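Local coordinates for protein phosphoribosylaminoimidazole carboxylase, ATPase subunit (Thermus thermophilus, PDB 3AW8) that probably catalyses the ATP-dependent carboxylation of 5-aminoimidazole ribonucleotide with bicarbonate to N5-carboxyaminoimidazole ribonucleotide, a step of de novo purine biosynthesis, at residues N265-T276 with S293-N304; V315-Y326 with V336-D344. All coordinates share one frame; numbering follows the deposited sequence.

Contact 1 (N265-T276 with S293-N304); sequences NSGHWTIEGAET and STAPRGQSAMVN
Gly273 and Ala274 meet Ala295 to Arg297 through a single backbone bridge, Ala274 opposite Pro296, gripped by Arg297 N to Gly273 O (2.7 Å) and Glu275 N to Ala295 O (2.8 Å). Arg297 then sends an extended side chain across Glu275, whose own chain turns about its CB-CG bond (chi2 58°). NE points almost straight at Glu275 OE2 (3.0 Å), in the guanidinium plane but from above the carboxylate plane, the two planes standing 71° apart. Ala274 O lies over one guanidinium face, while NH2 bonds weakly to Glu272 O; several N-H groups let arginine serve carboxylate and backbone together. Thr276 OG1, a short hydroxyl, donates to Ser293 O (2.7 Å). Where the strand begins, a water joins Gly273 O, Arg297 O and Ser300 OG, while Ser300 CB packs on Trp269 CB. Next comes Met302, its flexible thioether bent so that CE reaches Asn265 ND2 (3.7 Å). At the far end, Asn304 ND2 donates to Asn265 OD1 (2.9 Å) and Asn265 ND2 to Asn304 OD1 (3.1 Å); Lys335 also reaches Asn265 OD1, and Leu208 O takes Asn304 ND2. Polar pairings thus close both ends, and Glu275 probably offsets the charge of Arg297, whose NH2 lies close to that of Arg297 of the second subunit.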
loop_
_atom_site.group_PDB
_atom_site.type_symbol
_atom_site.label_atom_id
_atom_site.label_comp_id
_atom_site.label_asym_id
_atom_site.label_seq_id
_atom_site.Cartn_x
_atom_site.Cartn_y
_atom_site.Cartn_z
ATOM N N ASN A 265 13.133 4.880 -9.567
ATOM C CA ASN A 265 12.188 5.988 -9.578
ATOM C C ASN A 265 11.183 5.873 -10.720
ATOM O O ASN A 265 10.004 6.200 -10.560
ATOM C CB ASN A 265 12.964 7.298 -9.698
ATOM C CG ASN A 265 12.129 8.522 -9.350
ATOM O OD1 ASN A 265 12.678 9.613 -9.182
ATOM N ND2 ASN A 265 10.806 8.355 -9.240
ATOM N N SER A 266 11.647 5.402 -11.870
ATOM C CA SER A 266 10.781 5.254 -13.032
ATOM C C SER A 266 9.774 4.120 -12.851
ATOM O O SER A 266 9.062 3.772 -13.784
ATOM C CB SER A 266 11.619 4.984 -14.280
ATOM O OG SER A 266 12.141 3.670 -14.253
ATOM N N GLY A 267 9.712 3.543 -11.657
ATOM C CA GLY A 267 8.782 2.452 -11.422
ATOM C C GLY A 267 7.811 2.660 -10.271
ATOM O O GLY A 267 7.040 1.756 -9.937
ATOM N N HIS A 268 7.827 3.842 -9.662
ATOM C CA HIS A 268 6.937 4.095 -8.545
ATOM C C HIS A 268 5.485 3.958 -8.931
ATOM O O HIS A 268 4.634 3.768 -8.066
ATOM C CB HIS A 268 7.187 5.476 -7.956
ATOM C CG HIS A 268 8.557 5.638 -7.388
ATOM N ND1 HIS A 268 9.349 4.561 -7.049
ATOM C CD2 HIS A 268 9.274 6.746 -7.088
ATOM C CE1 HIS A 268 10.498 5.001 -6.567
ATOM N NE2 HIS A 268 10.478 6.322 -6.580
ATOM N N TRP A 269 5.191 4.046 -10.224
ATOM C CA TRP A 269 3.806 3.924 -10.687
ATOM C C TRP A 269 3.254 2.508 -10.463
ATOM O O TRP A 269 2.039 2.300 -10.503
ATOM C CB TRP A 269 3.699 4.260 -12.173
ATOM C CG TRP A 269 4.487 3.327 -13.038
ATOM C CD1 TRP A 269 5.811 3.429 -13.360
ATOM C CD2 TRP A 269 4.024 2.107 -13.629
ATOM N NE1 TRP A 269 6.202 2.347 -14.110
ATOM C CE2 TRP A 269 5.125 1.520 -14.291
ATOM C CE3 TRP A 269 2.790 1.450 -13.658
ATOM C CZ2 TRP A 269 5.026 0.304 -14.982
ATOM C CZ3 TRP A 269 2.692 0.233 -14.344
ATOM C CH2 TRP A 269 3.806 -0.322 -14.997
ATOM N N THR A 270 4.140 1.539 -10.227
ATOM C CA THR A 270 3.697 0.166 -10.033
ATOM C C THR A 270 2.994 -0.079 -8.704
ATOM O O THR A 270 2.389 -1.141 -8.505
ATOM C CB THR A 270 4.861 -0.853 -10.179
ATOM O OG1 THR A 270 5.791 -0.691 -9.105
ATOM C CG2 THR A 270 5.580 -0.664 -11.513
ATOM N N ILE A 271 3.059 0.892 -7.793
ATOM C CA ILE A 271 2.392 0.728 -6.506
ATOM C C ILE A 271 0.882 0.576 -6.706
ATOM O O ILE A 271 0.252 -0.246 -6.061
ATOM C CB ILE A 271 2.685 1.907 -5.557
ATOM C CG1 ILE A 271 4.191 2.004 -5.303
ATOM C CG2 ILE A 271 1.981 1.689 -4.224
ATOM C CD1 ILE A 271 4.578 3.130 -4.375
ATOM N N GLU A 272 0.300 1.366 -7.601
ATOM C CA GLU A 272 -1.128 1.245 -7.883
ATOM C C GLU A 272 -1.406 0.924 -9.355
ATOM O O GLU A 272 -2.466 0.396 -9.678
ATOM C CB GLU A 272 -1.882 2.509 -7.473
ATOM C CG GLU A 272 -1.088 3.763 -7.637
ATOM C CD GLU A 272 -0.393 4.161 -6.357
ATOM O OE1 GLU A 272 0.801 4.519 -6.415
ATOM O OE2 GLU A 272 -1.049 4.120 -5.294
ATOM N N GLY A 273 -0.447 1.208 -10.236
ATOM C CA GLY A 273 -0.628 0.938 -11.657
ATOM C C GLY A 273 -0.224 -0.435 -12.202
ATOM O O GLY A 273 -0.321 -0.674 -13.408
ATOM N N ALA A 274 0.246 -1.334 -11.342
ATOM C CA ALA A 274 0.634 -2.674 -11.780
ATOM C C ALA A 274 0.081 -3.653 -10.753
ATOM O O ALA A 274 -0.152 -3.279 -9.606
ATOM C CB ALA A 274 2.147 -2.792 -11.870
ATOM N N GLU A 275 -0.131 -4.902 -11.143
ATOM C CA GLU A 275 -0.695 -5.859 -10.206
ATOM C C GLU A 275 0.189 -6.092 -8.992
ATOM O O GLU A 275 -0.297 -6.454 -7.918
ATOM C CB GLU A 275 -0.989 -7.193 -10.899
ATOM C CG GLU A 275 -2.023 -8.022 -10.143
ATOM C CD GLU A 275 -3.344 -7.277 -9.969
ATOM O OE1 GLU A 275 -4.108 -7.596 -9.025
ATOM O OE2 GLU A 275 -3.622 -6.373 -10.790
ATOM N N THR A 276 1.489 -5.889 -9.164
ATOM C CA THR A 276 2.445 -6.081 -8.082
ATOM C C THR A 276 3.457 -4.965 -8.194
ATOM O O THR A 276 4.021 -4.739 -9.269
ATOM C CB THR A 276 3.202 -7.425 -8.203
ATOM O OG1 THR A 276 2.273 -8.493 -8.411
ATOM C CG2 THR A 276 3.988 -7.703 -6.929
ATOM N N SER A 293 2.557 -11.016 -10.427
ATOM C CA SER A 293 2.253 -10.549 -11.767
ATOM C C SER A 293 2.671 -9.094 -11.960
ATOM O O SER A 293 2.519 -8.262 -11.060
ATOM C CB SER A 293 0.754 -10.697 -12.037
ATOM O OG SER A 293 0.413 -10.153 -13.300
ATOM N N THR A 294 3.197 -8.795 -13.143
ATOM C CA THR A 294 3.630 -7.445 -13.467
ATOM C C THR A 294 2.643 -6.762 -14.413
ATOM O O THR A 294 2.898 -5.660 -14.900
ATOM C CB THR A 294 5.009 -7.458 -14.128
ATOM O OG1 THR A 294 5.011 -8.427 -15.182
ATOM C CG2 THR A 294 6.086 -7.810 -13.115
ATOM N N ALA A 295 1.515 -7.413 -14.664
ATOM C CA ALA A 295 0.514 -6.850 -15.561
ATOM C C ALA A 295 0.077 -5.452 -15.110
ATOM O O ALA A 295 -0.160 -5.216 -13.926
ATOM C CB ALA A 295 -0.687 -7.781 -15.641
ATOM N N PRO A 296 -0.022 -4.502 -16.051
ATOM C CA PRO A 296 -0.432 -3.135 -15.715
ATOM C C PRO A 296 -1.931 -2.975 -15.502
ATOM O O PRO A 296 -2.734 -3.697 -16.088
ATOM C CB PRO A 296 0.054 -2.327 -16.913
ATOM C CG PRO A 296 -0.101 -3.287 -18.033
ATOM C CD PRO A 296 0.426 -4.582 -17.451
ATOM N N ARG A 297 -2.295 -2.032 -14.639
ATOM C CA ARG A 297 -3.691 -1.733 -14.358
ATOM C C ARG A 297 -3.958 -0.427 -15.082
ATOM O O ARG A 297 -3.673 0.654 -14.557
ATOM C CB ARG A 297 -3.929 -1.536 -12.858
ATOM C CG ARG A 297 -3.849 -2.801 -12.012
ATOM C CD ARG A 297 -3.973 -2.442 -10.540
ATOM N NE ARG A 297 -3.787 -3.581 -9.645
ATOM C CZ ARG A 297 -3.535 -3.465 -8.343
ATOM N NH1 ARG A 297 -3.382 -4.547 -7.594
ATOM N NH2 ARG A 297 -3.419 -2.261 -7.790
ATOM N N GLY A 298 -4.475 -0.530 -16.301
ATOM C CA GLY A 298 -4.762 0.663 -17.073
ATOM C C GLY A 298 -3.513 1.415 -17.479
ATOM O O GLY A 298 -2.555 0.820 -17.971
ATOM N N GLN A 299 -3.526 2.725 -17.271
ATOM C CA GLN A 299 -2.403 3.583 -17.627
ATOM C C GLN A 299 -1.985 4.495 -16.485
ATOM O O GLN A 299 -2.820 5.032 -15.762
ATOM C CB GLN A 299 -2.767 4.451 -18.821
ATOM C CG GLN A 299 -2.685 3.777 -20.156
ATOM C CD GLN A 299 -3.169 4.705 -21.241
ATOM O OE1 GLN A 299 -4.356 5.030 -21.301
ATOM N NE2 GLN A 299 -2.251 5.160 -22.095
ATOM N N SER A 300 -0.683 4.698 -16.344
ATOM C CA SER A 300 -0.187 5.532 -15.271
ATOM C C SER A 300 0.747 6.626 -15.732
ATOM O O SER A 300 1.419 6.506 -16.754
ATOM C CB SER A 300 0.538 4.671 -14.243
ATOM O OG SER A 300 -0.327 3.688 -13.724
ATOM N N ALA A 301 0.770 7.695 -14.952
ATOM C CA ALA A 301 1.635 8.827 -15.195
ATOM C C ALA A 301 2.246 9.081 -13.823
ATOM O O ALA A 301 1.532 9.302 -12.838
ATOM C CB ALA A 301 0.830 10.034 -15.654
ATOM N N MET A 302 3.570 9.028 -13.764
ATOM C CA MET A 302 4.298 9.223 -12.522
ATOM C C MET A 302 4.932 10.609 -12.559
ATOM O O MET A 302 5.800 10.865 -13.393
ATOM C CB MET A 302 5.378 8.129 -12.422
ATOM C CG MET A 302 5.996 7.876 -11.047
ATOM S SD MET A 302 7.083 9.175 -10.444
ATOM C CE MET A 302 8.310 9.247 -11.784
ATOM N N VAL A 303 4.501 11.519 -11.692
ATOM C CA VAL A 303 5.127 12.837 -11.701
ATOM C C VAL A 303 5.874 13.072 -10.389
ATOM O O VAL A 303 5.293 13.024 -9.308
ATOM C CB VAL A 303 4.095 14.017 -11.985
ATOM C CG1 VAL A 303 3.014 13.554 -12.938
ATOM C CG2 VAL A 303 3.479 14.543 -10.704
ATOM N N ASN A 304 7.180 13.295 -10.489
ATOM C CA ASN A 304 7.993 13.541 -9.310
ATOM C C ASN A 304 7.702 14.888 -8.683
ATOM O O ASN A 304 7.326 15.839 -9.369
ATOM C CB ASN A 304 9.486 13.493 -9.647
ATOM C CG ASN A 304 10.057 12.092 -9.588
ATOM O OD1 ASN A 304 9.465 11.190 -8.994
ATOM N ND2 ASN A 304 11.223 11.906 -10.192
HETATM O O HOH W 1 -2.970 -0.988 -5.032
HETATM O O HOH W 2 -0.942 1.505 -15.107
#

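Contact 2 (V315-Y326 with V336-D344); sequences VLKVEGAHLHWY and VGHITLRRD
Tyr326 OH and His338 ND1 lie 2.5 Å apart in a hydrogen bond at the imidazole edge, either atom being a possible donor. Over the centre of the tyrosine ring sits Gly337 CA (3.3 Å from the centroid), a CH-pi contact in which the glycine backbone itself lies against the tyrosine face. His338 holds CG between its backbone N and carbonyl carbon (chi1 77°), which swings the ring alongside His324: the planes are 3° from parallel but slid apart, and His324 CB rests over the His338 face. His324 NE2 is held from outside by Glu272. Beyond them, His322 ND1 makes a weak bond to Thr340 O, which also accepts His322 N (2.7 Å). On the other face, branched and aromatic side chains pack: Leu323 CD1 on Ile339 CG1 (3.7 Å), and the Trp325 ring beside Val336, with Val336 O over its face. Gly320, at positive phi in a type II turn, brings its carbonyl to Arg342 N (2.8 Å). Paired backbone bonds at His322–Thr340 and His324–His338 position both sets. Trp325 makes backbone bonds to the second subunit. This is an antiparallel beta hairpin of the C-terminal domain, with a classic bulge at Val336 and Gly337 against Leu305, adding the outermost strand within this chain to a larger sheet.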
loop_
_atom_site.group_PDB
_atom_site.type_symbol
_atom_site.label_atom_id
_atom_site.label_comp_id
_atom_site.label_asym_id
_atom_site.label_seq_id
_atom_site.Cartn_x
_atom_site.Cartn_y
_atom_site.Cartn_z
ATOM N N VAL A 315 -4.221 18.238 -4.973
ATOM C CA VAL A 315 -3.860 17.061 -5.756
ATOM C C VAL A 315 -4.867 15.946 -5.469
ATOM O O VAL A 315 -5.183 15.142 -6.343
ATOM C CB VAL A 315 -2.378 16.589 -5.470
ATOM C CG1 VAL A 315 -1.727 17.490 -4.436
ATOM C CG2 VAL A 315 -2.339 15.126 -5.022
ATOM N N LEU A 316 -5.396 15.915 -4.253
ATOM C CA LEU A 316 -6.370 14.898 -3.894
ATOM C C LEU A 316 -7.736 15.128 -4.553
ATOM O O LEU A 316 -8.571 14.228 -4.574
ATOM C CB LEU A 316 -6.517 14.833 -2.373
ATOM C CG LEU A 316 -5.522 14.001 -1.545
ATOM C CD1 LEU A 316 -4.341 13.546 -2.376
ATOM C CD2 LEU A 316 -5.064 14.828 -0.350
ATOM N N LYS A 317 -7.969 16.326 -5.085
ATOM C CA LYS A 317 -9.237 16.622 -5.755
ATOM C C LYS A 317 -9.280 15.922 -7.103
ATOM O O LYS A 317 -10.349 15.739 -7.675
ATOM C CB LYS A 317 -9.419 18.129 -5.972
ATOM C CG LYS A 317 -9.731 18.914 -4.710
ATOM C CD LYS A 317 -9.930 20.398 -5.006
ATOM C CE LYS A 317 -9.888 21.242 -3.726
ATOM N NZ LYS A 317 -10.909 20.836 -2.710
ATOM N N VAL A 318 -8.108 15.550 -7.614
ATOM C CA VAL A 318 -8.007 14.854 -8.895
ATOM C C VAL A 318 -8.198 13.366 -8.624
ATOM O O VAL A 318 -7.496 12.792 -7.791
ATOM C CB VAL A 318 -6.621 15.049 -9.537
ATOM C CG1 VAL A 318 -6.601 14.428 -10.914
ATOM C CG2 VAL A 318 -6.271 16.520 -9.598
ATOM N N GLU A 319 -9.144 12.734 -9.305
ATOM C CA GLU A 319 -9.361 11.319 -9.061
ATOM C C GLU A 319 -8.370 10.507 -9.857
ATOM O O GLU A 319 -7.924 10.926 -10.930
ATOM C CB GLU A 319 -10.795 10.901 -9.403
ATOM C CG GLU A 319 -11.295 11.326 -10.770
ATOM C CD GLU A 319 -12.688 10.784 -11.055
ATOM O OE1 GLU A 319 -13.580 10.959 -10.192
ATOM O OE2 GLU A 319 -12.893 10.187 -12.137
ATOM N N GLY A 320 -8.028 9.340 -9.320
ATOM C CA GLY A 320 -7.060 8.482 -9.972
ATOM C C GLY A 320 -5.675 8.960 -9.590
ATOM O O GLY A 320 -4.668 8.374 -9.980
ATOM N N ALA A 321 -5.635 10.040 -8.817
ATOM C CA ALA A 321 -4.384 10.615 -8.366
ATOM C C ALA A 321 -4.006 10.012 -7.015
ATOM O O ALA A 321 -4.795 10.056 -6.069
ATOM C CB ALA A 321 -4.521 12.138 -8.246
ATOM N N HIS A 322 -2.810 9.435 -6.930
ATOM C CA HIS A 322 -2.340 8.845 -5.675
ATOM C C HIS A 322 -1.104 9.581 -5.187
ATOM O O HIS A 322 -0.029 9.489 -5.784
ATOM C CB HIS A 322 -2.036 7.360 -5.851
ATOM C CG HIS A 322 -3.229 6.548 -6.246
ATOM N ND1 HIS A 322 -3.589 6.342 -7.561
ATOM C CD2 HIS A 322 -4.154 5.901 -5.498
ATOM C CE1 HIS A 322 -4.680 5.598 -7.606
ATOM N NE2 HIS A 322 -5.043 5.317 -6.368
ATOM N N LEU A 323 -1.273 10.329 -4.107
ATOM C CA LEU A 323 -0.183 11.105 -3.547
ATOM C C LEU A 323 0.769 10.252 -2.693
ATOM O O LEU A 323 0.346 9.314 -2.002
ATOM C CB LEU A 323 -0.753 12.246 -2.702
ATOM C CG LEU A 323 0.302 13.152 -2.069
ATOM C CD1 LEU A 323 1.103 13.807 -3.179
ATOM C CD2 LEU A 323 -0.352 14.198 -1.163
ATOM N N HIS A 324 2.055 10.585 -2.748
ATOM C CA HIS A 324 3.069 9.883 -1.965
ATOM C C HIS A 324 4.059 10.919 -1.466
ATOM O O HIS A 324 4.879 11.415 -2.235
ATOM C CB HIS A 324 3.792 8.839 -2.818
ATOM C CG HIS A 324 2.997 7.591 -3.046
ATOM N ND1 HIS A 324 3.073 6.495 -2.210
ATOM C CD2 HIS A 324 2.074 7.282 -3.988
ATOM C CE1 HIS A 324 2.230 5.567 -2.628
ATOM N NE2 HIS A 324 1.610 6.020 -3.704
ATOM N N TRP A 325 3.958 11.271 -0.190
ATOM C CA TRP A 325 4.860 12.244 0.400
ATOM C C TRP A 325 5.898 11.430 1.169
ATOM O O TRP A 325 5.544 10.617 2.018
ATOM C CB TRP A 325 4.093 13.182 1.338
ATOM C CG TRP A 325 4.919 14.346 1.770
ATOM C CD1 TRP A 325 5.372 14.620 3.033
ATOM C CD2 TRP A 325 5.482 15.347 0.914
ATOM N NE1 TRP A 325 6.189 15.726 3.011
ATOM C CE2 TRP A 325 6.274 16.190 1.723
ATOM C CE3 TRP A 325 5.402 15.607 -0.463
ATOM C CZ2 TRP A 325 6.981 17.273 1.202
ATOM C CZ3 TRP A 325 6.109 16.684 -0.983
ATOM C CH2 TRP A 325 6.890 17.503 -0.149
ATOM N N TYR A 326 7.176 11.638 0.886
ATOM C CA TYR A 326 8.206 10.844 1.548
ATOM C C TYR A 326 8.542 11.182 2.991
ATOM O O TYR A 326 9.239 10.413 3.651
ATOM C CB TYR A 326 9.488 10.851 0.711
ATOM C CG TYR A 326 9.265 10.432 -0.724
ATOM C CD1 TYR A 326 8.253 9.523 -1.059
ATOM C CD2 TYR A 326 10.069 10.929 -1.747
ATOM C CE1 TYR A 326 8.052 9.128 -2.370
ATOM C CE2 TYR A 326 9.877 10.537 -3.058
ATOM C CZ TYR A 326 8.868 9.635 -3.363
ATOM O OH TYR A 326 8.691 9.225 -4.664
ATOM N N VAL A 336 11.019 14.890 -2.863
ATOM C CA VAL A 336 10.237 14.877 -1.637
ATOM C C VAL A 336 8.941 14.104 -1.731
ATOM O O VAL A 336 8.202 14.010 -0.759
ATOM C CB VAL A 336 9.941 16.313 -1.156
ATOM C CG1 VAL A 336 11.204 16.936 -0.611
ATOM C CG2 VAL A 336 9.418 17.150 -2.300
ATOM N N GLY A 337 8.670 13.541 -2.901
ATOM C CA GLY A 337 7.466 12.754 -3.063
ATOM C C GLY A 337 7.191 12.502 -4.525
ATOM O O GLY A 337 8.032 12.764 -5.379
ATOM N N HIS A 338 6.022 11.955 -4.817
ATOM C CA HIS A 338 5.619 11.737 -6.187
ATOM C C HIS A 338 4.098 11.539 -6.223
ATOM O O HIS A 338 3.458 11.364 -5.184
ATOM C CB HIS A 338 6.363 10.540 -6.805
ATOM C CG HIS A 338 5.838 9.203 -6.384
ATOM N ND1 HIS A 338 6.335 8.512 -5.298
ATOM C CD2 HIS A 338 4.870 8.421 -6.916
ATOM C CE1 HIS A 338 5.698 7.361 -5.184
ATOM N NE2 HIS A 338 4.805 7.282 -6.153
ATOM N N ILE A 339 3.529 11.594 -7.421
ATOM C CA ILE A 339 2.098 11.423 -7.603
ATOM C C ILE A 339 1.849 10.461 -8.746
ATOM O O ILE A 339 2.324 10.679 -9.852
ATOM C CB ILE A 339 1.408 12.752 -7.983
ATOM C CG1 ILE A 339 1.619 13.796 -6.888
ATOM C CG2 ILE A 339 -0.077 12.510 -8.227
ATOM C CD1 ILE A 339 1.144 15.169 -7.288
ATOM N N THR A 340 1.111 9.392 -8.488
ATOM C CA THR A 340 0.801 8.466 -9.556
ATOM C C THR A 340 -0.658 8.590 -9.937
ATOM O O THR A 340 -1.548 8.432 -9.106
ATOM C CB THR A 340 1.098 7.019 -9.180
ATOM O OG1 THR A 340 2.519 6.830 -9.129
ATOM C CG2 THR A 340 0.495 6.070 -10.222
ATOM N N LEU A 341 -0.880 8.902 -11.210
ATOM C CA LEU A 341 -2.212 9.055 -11.771
ATOM C C LEU A 341 -2.500 7.794 -12.557
ATOM O O LEU A 341 -1.813 7.488 -13.530
ATOM C CB LEU A 341 -2.248 10.271 -12.696
ATOM C CG LEU A 341 -3.554 10.629 -13.412
ATOM C CD1 LEU A 341 -4.668 10.888 -12.407
ATOM C CD2 LEU A 341 -3.316 11.863 -14.267
ATOM N N ARG A 342 -3.504 7.049 -12.122
ATOM C CA ARG A 342 -3.862 5.816 -12.801
ATOM C C ARG A 342 -5.294 5.882 -13.319
ATOM O O ARG A 342 -6.248 5.813 -12.546
ATOM C CB ARG A 342 -3.718 4.633 -11.846
ATOM C CG ARG A 342 -3.711 3.284 -12.527
ATOM C CD ARG A 342 -4.144 2.210 -11.562
ATOM N NE ARG A 342 -5.539 2.393 -11.188
ATOM C CZ ARG A 342 -6.560 2.270 -12.033
ATOM N NH1 ARG A 342 -6.338 1.959 -13.304
ATOM N NH2 ARG A 342 -7.805 2.461 -11.615
ATOM N N ARG A 343 -5.435 6.034 -14.630
ATOM C CA ARG A 343 -6.748 6.086 -15.262
ATOM C C ARG A 343 -6.855 4.856 -16.160
ATOM O O ARG A 343 -5.886 4.107 -16.305
ATOM C CB ARG A 343 -6.899 7.363 -16.096
ATOM C CG ARG A 343 -6.711 8.668 -15.324
ATOM C CD ARG A 343 -7.467 8.660 -14.007
ATOM N NE ARG A 343 -8.824 8.152 -14.172
ATOM C CZ ARG A 343 -9.610 7.754 -13.173
ATOM N NH1 ARG A 343 -9.185 7.802 -11.917
ATOM N NH2 ARG A 343 -10.826 7.294 -13.434
ATOM N N ASP A 344 -8.018 4.632 -16.763
ATOM C CA ASP A 344 -8.173 3.464 -17.629
ATOM C C ASP A 344 -8.326 3.802 -19.108
ATOM O O ASP A 344 -8.711 2.950 -19.907
ATOM C CB ASP A 344 -9.356 2.611 -17.168
ATOM C CG ASP A 344 -9.186 2.105 -15.748
ATOM O OD1 ASP A 344 -9.324 2.923 -14.810
ATOM O OD2 ASP A 344 -8.904 0.898 -15.568
#

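Contact 1 closes before contact 2 opens along the chain, and their centres lie 12 Å apart. Strand 299-306 ends contact 1 and neighbours strand 335-343 of contact 2, so both belong to one antiparallel sheet in which strand 321-325 is outermost within the chain; helix 312-316 follows strand 299-306. Gln299 N to Arg343 O and Ala301 O to Leu341 N, each 2.9 Å, are probable hydrogen bonds joining them. Helix 270-273 packs on strand 321-325 through Ile271 on His324 and Glu272 on His322, and just before it the His268 ring meets that of His338. The ATP-grasp part is thereby tied to the C-terminal domain. Both contacts also face the second subunit, where Arg342 pairs with Glu275 of that subunit, consistent with the homodimer.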